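Local atomic coordinates of aluminum resistance protein (Clostridium novyi, PDB entry 3I16), a protein that probably acts as a pyridoxal-5'-phosphate-dependent carbon-sulfur lyase of the methionine gamma-lyase family, probably involved in aluminum resistance. Residues B[196-207]-B[226-236]. Residues are numbered along the deposited sequence; the frame is centred on the assembly and turned at random.
Sequences IEDIKSIVDCVK and DTKEPTDVGAD. With EDO (1,2-ethanediol), chain N.
Val233 sets both methyls against the first turn of helix 196-207, in the large domain of an aminotransferase-like PLP enzyme. The helix belongs to the layer flanking the mixed sheet, and 226-236, with its 3-10 turn 230-232, is the last part of the connection from strand 214-218 to strand 237-241. CG1 of Val233 meets Ile196 CG2 at 3.6 Å, while its CG2 lies near both Ile196 O and Ile199 CG2. From the flank, Lys200 lays CB against Val233 CB at 3.7 Å; its NZ bridges to the syn lone pair of Asp204 OD2 within the helix. Ile196 has two bent torsions (chi1 -67°, chi2 -63°), and the CD1 carried on that arm reaches the loop backbone, 3.6 Å from Lys228 O and 3.9 Å from Pro230 CD. Ile199 differs in having an extended second torsion (chi2 168°), by which its CD1 arrives at Pro230 CG; this proline also touches Val217 of strand 214-218. Farther along, Val203 CG1 rests 3.5 Å from Gly234 O, and a water donates to both Asp204 OD1 and Val233 O. The polar end lies at Lys207, whose NZ also bonds to the carbonyls of Lys211 and Ile213, while Asp236 OD2 accepts from Cys215 N, tying the salt bridge to the start of strand 214-218. Lys207 and Asp236 approach from opposite directions, and NZ of the lysine meets the syn lone pair of Asp236 OD2 at 2.9 Å.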
loop_
_atom_site.group_PDB
_atom_site.type_symbol
_atom_site.label_atom_id
_atom_site.label_comp_id
_atom_site.label_asym_id
_atom_site.label_seq_id
_atom_site.Cartn_x
_atom_site.Cartn_y
_atom_site.Cartn_z
ATOM N N ILE B 196 1.003 38.087 -4.670
ATOM C CA ILE B 196 0.986 38.172 -3.209
ATOM C C ILE B 196 0.724 39.613 -2.744
ATOM O O ILE B 196 0.025 39.815 -1.731
ATOM C CB ILE B 196 2.307 37.644 -2.582
ATOM C CG1 ILE B 196 2.452 36.133 -2.800
ATOM C CG2 ILE B 196 2.408 38.050 -1.077
ATOM C CD1 ILE B 196 1.373 35.233 -2.127
ATOM N N GLU B 197 1.271 40.607 -3.463
ATOM C CA GLU B 197 1.035 42.022 -3.121
ATOM C C GLU B 197 -0.429 42.422 -3.311
ATOM O O GLU B 197 -0.945 43.244 -2.548
ATOM C CB GLU B 197 1.953 42.984 -3.896
ATOM C CG GLU B 197 1.646 43.083 -5.393
ATOM C CD GLU B 197 2.460 44.136 -6.124
ATOM O OE1 GLU B 197 3.557 44.499 -5.652
ATOM O OE2 GLU B 197 1.990 44.592 -7.196
ATOM N N ASP B 198 -1.090 41.857 -4.327
ATOM C CA ASP B 198 -2.519 42.123 -4.569
ATOM C C ASP B 198 -3.335 41.491 -3.448
ATOM O O ASP B 198 -4.321 42.048 -2.999
ATOM C CB ASP B 198 -3.001 41.530 -5.901
ATOM C CG ASP B 198 -2.235 42.070 -7.138
ATOM O OD1 ASP B 198 -1.996 43.280 -7.239
ATOM O OD2 ASP B 198 -1.899 41.259 -8.031
ATOM N N ILE B 199 -2.926 40.305 -3.008
ATOM C CA ILE B 199 -3.616 39.622 -1.930
ATOM C C ILE B 199 -3.473 40.432 -0.646
ATOM O O ILE B 199 -4.455 40.624 0.069
ATOM C CB ILE B 199 -3.118 38.176 -1.747
ATOM C CG1 ILE B 199 -3.561 37.335 -2.955
ATOM C CG2 ILE B 199 -3.677 37.591 -0.431
ATOM C CD1 ILE B 199 -2.912 35.946 -3.089
ATOM N N LYS B 200 -2.268 40.940 -0.382
ATOM C CA LYS B 200 -2.036 41.790 0.773
ATOM C C LYS B 200 -2.940 43.027 0.720
ATOM O O LYS B 200 -3.536 43.399 1.718
ATOM C CB LYS B 200 -0.580 42.263 0.844
ATOM C CG LYS B 200 -0.262 43.098 2.108
ATOM C CD LYS B 200 1.182 43.549 2.143
ATOM C CE LYS B 200 1.564 44.142 3.518
ATOM N NZ LYS B 200 0.672 45.226 3.979
ATOM N N SER B 201 -3.043 43.668 -0.433
ATOM C CA SER B 201 -3.864 44.877 -0.515
ATOM C C SER B 201 -5.332 44.568 -0.179
ATOM O O SER B 201 -5.974 45.366 0.459
ATOM C CB SER B 201 -3.724 45.573 -1.879
ATOM O OG SER B 201 -4.414 44.836 -2.859
ATOM N N ILE B 202 -5.845 43.400 -0.578
ATOM C CA ILE B 202 -7.221 43.009 -0.237
ATOM C C ILE B 202 -7.349 42.755 1.277
ATOM O O ILE B 202 -8.260 43.275 1.943
ATOM C CB ILE B 202 -7.703 41.749 -1.019
ATOM C CG1 ILE B 202 -7.787 42.025 -2.537
ATOM C CG2 ILE B 202 -9.043 41.280 -0.468
ATOM C CD1 ILE B 202 -7.969 40.740 -3.402
ATOM N N VAL B 203 -6.429 41.985 1.832
ATOM C CA VAL B 203 -6.487 41.706 3.276
ATOM C C VAL B 203 -6.454 42.998 4.083
ATOM O O VAL B 203 -7.356 43.229 4.923
ATOM C CB VAL B 203 -5.403 40.729 3.719
ATOM C CG1 VAL B 203 -5.442 40.534 5.230
ATOM C CG2 VAL B 203 -5.600 39.415 2.997
ATOM N N ASP B 204 -5.473 43.863 3.813
ATOM C CA ASP B 204 -5.394 45.152 4.526
ATOM C C ASP B 204 -6.678 45.980 4.409
ATOM O O ASP B 204 -7.134 46.590 5.372
ATOM C CB ASP B 204 -4.199 45.983 4.042
ATOM C CG ASP B 204 -2.884 45.364 4.417
ATOM O OD1 ASP B 204 -2.889 44.410 5.209
ATOM O OD2 ASP B 204 -1.845 45.828 3.926
ATOM N N CYS B 205 -7.265 45.980 3.227
ATOM C CA CYS B 205 -8.496 46.705 2.994
ATOM C C CYS B 205 -9.669 46.145 3.827
ATOM O O CYS B 205 -10.418 46.898 4.480
ATOM C CB CYS B 205 -8.800 46.629 1.500
ATOM S SG CYS B 205 -10.350 47.301 1.000
ATOM N N VAL B 206 -9.834 44.831 3.791
ATOM C CA VAL B 206 -10.925 44.166 4.521
ATOM C C VAL B 206 -10.816 44.362 6.045
ATOM O O VAL B 206 -11.790 44.750 6.705
ATOM C CB VAL B 206 -10.969 42.654 4.194
ATOM C CG1 VAL B 206 -11.922 41.886 5.154
ATOM C CG2 VAL B 206 -11.351 42.438 2.737
ATOM N N LYS B 207 -9.630 44.073 6.587
ATOM C CA LYS B 207 -9.356 44.188 8.010
ATOM C C LYS B 207 -9.507 45.640 8.508
ATOM O O LYS B 207 -9.827 45.884 9.671
ATOM C CB LYS B 207 -7.944 43.688 8.323
ATOM C CG LYS B 207 -7.660 42.217 8.047
ATOM C CD LYS B 207 -8.411 41.306 8.952
ATOM C CE LYS B 207 -8.040 39.866 8.670
ATOM N NZ LYS B 207 -8.759 38.947 9.572
ATOM N N ASP B 226 6.283 32.312 -5.219
ATOM C CA ASP B 226 6.966 33.440 -4.631
ATOM C C ASP B 226 7.573 32.907 -3.349
ATOM O O ASP B 226 7.327 31.760 -2.979
ATOM C CB ASP B 226 5.956 34.578 -4.364
ATOM C CG ASP B 226 6.618 35.890 -3.987
ATOM O OD1 ASP B 226 7.407 36.415 -4.780
ATOM O OD2 ASP B 226 6.365 36.381 -2.881
ATOM N N THR B 227 8.392 33.721 -2.692
ATOM C CA THR B 227 9.002 33.342 -1.436
ATOM C C THR B 227 7.984 33.489 -0.299
ATOM O O THR B 227 8.196 32.941 0.788
ATOM C CB THR B 227 10.249 34.180 -1.114
ATOM O OG1 THR B 227 9.887 35.557 -1.097
ATOM C CG2 THR B 227 11.322 33.969 -2.164
ATOM N N LYS B 228 6.911 34.239 -0.548
ATOM C CA LYS B 228 5.807 34.377 0.400
ATOM C C LYS B 228 4.554 33.647 -0.088
ATOM O O LYS B 228 4.369 33.415 -1.284
ATOM C CB LYS B 228 5.441 35.855 0.596
ATOM C CG LYS B 228 6.494 36.685 1.295
ATOM C CD LYS B 228 5.940 38.046 1.700
ATOM C CE LYS B 228 6.919 38.793 2.579
ATOM N NZ LYS B 228 8.209 38.964 1.887
ATOM N N GLU B 229 3.693 33.306 0.858
ATOM C CA GLU B 229 2.388 32.708 0.570
ATOM C C GLU B 229 1.334 33.684 1.137
ATOM O O GLU B 229 1.680 34.649 1.836
ATOM C CB GLU B 229 2.294 31.322 1.181
ATOM C CG GLU B 229 3.245 30.290 0.529
ATOM C CD GLU B 229 2.902 29.953 -0.920
ATOM O OE1 GLU B 229 1.715 30.011 -1.286
ATOM O OE2 GLU B 229 3.829 29.588 -1.691
ATOM N N PRO B 230 0.047 33.452 0.835
ATOM C CA PRO B 230 -0.949 34.415 1.316
ATOM C C PRO B 230 -1.002 34.526 2.833
ATOM O O PRO B 230 -1.383 35.574 3.349
ATOM C CB PRO B 230 -2.263 33.874 0.765
ATOM C CG PRO B 230 -1.868 33.118 -0.448
ATOM C CD PRO B 230 -0.541 32.479 -0.098
ATOM N N THR B 231 -0.605 33.472 3.535
ATOM C CA THR B 231 -0.588 33.469 4.991
ATOM C C THR B 231 0.519 34.389 5.551
ATOM O O THR B 231 0.491 34.734 6.724
ATOM C CB THR B 231 -0.419 32.025 5.519
ATOM O OG1 THR B 231 0.646 31.393 4.796
ATOM C CG2 THR B 231 -1.708 31.211 5.298
ATOM N N ASP B 232 1.490 34.766 4.722
ATOM C CA ASP B 232 2.549 35.682 5.113
ATOM C C ASP B 232 2.081 37.127 4.927
ATOM O O ASP B 232 2.772 38.040 5.364
ATOM C CB ASP B 232 3.831 35.435 4.291
ATOM C CG ASP B 232 4.428 34.075 4.534
ATOM O OD1 ASP B 232 4.665 33.761 5.713
ATOM O OD2 ASP B 232 4.647 33.308 3.560
ATOM N N VAL B 233 0.938 37.350 4.267
ATOM C CA VAL B 233 0.425 38.718 4.093
ATOM C C VAL B 233 -0.976 38.917 4.694
ATOM O O VAL B 233 -1.760 39.756 4.218
ATOM C CB VAL B 233 0.536 39.227 2.610
ATOM C CG1 VAL B 233 2.021 39.345 2.220
ATOM C CG2 VAL B 233 -0.214 38.342 1.623
ATOM N N GLY B 234 -1.284 38.136 5.734
ATOM C CA GLY B 234 -2.519 38.304 6.505
ATOM C C GLY B 234 -3.703 37.371 6.270
ATOM O O GLY B 234 -4.744 37.574 6.874
ATOM N N ALA B 235 -3.569 36.361 5.419
ATOM C CA ALA B 235 -4.655 35.418 5.185
ATOM C C ALA B 235 -4.872 34.634 6.471
ATOM O O ALA B 235 -3.909 34.195 7.087
ATOM C CB ALA B 235 -4.306 34.455 4.032
ATOM N N ASP B 236 -6.128 34.457 6.869
ATOM C CA ASP B 236 -6.458 33.678 8.051
ATOM C C ASP B 236 -6.482 32.195 7.734
ATOM O O ASP B 236 -6.317 31.350 8.617
ATOM C CB ASP B 236 -7.842 34.098 8.580
ATOM C CG ASP B 236 -7.876 35.555 9.019
ATOM O OD1 ASP B 236 -7.279 35.871 10.053
ATOM O OD2 ASP B 236 -8.497 36.387 8.338
HETATM C C1 EDO N . -3.591 40.831 -11.000
HETATM O O1 EDO N . -3.848 41.795 -12.022
HETATM C C2 EDO N . -2.104 40.519 -11.000
HETATM O O2 EDO N . -1.343 41.683 -10.675
HETATM O O HOH W 1 -1.856 42.203 5.635
#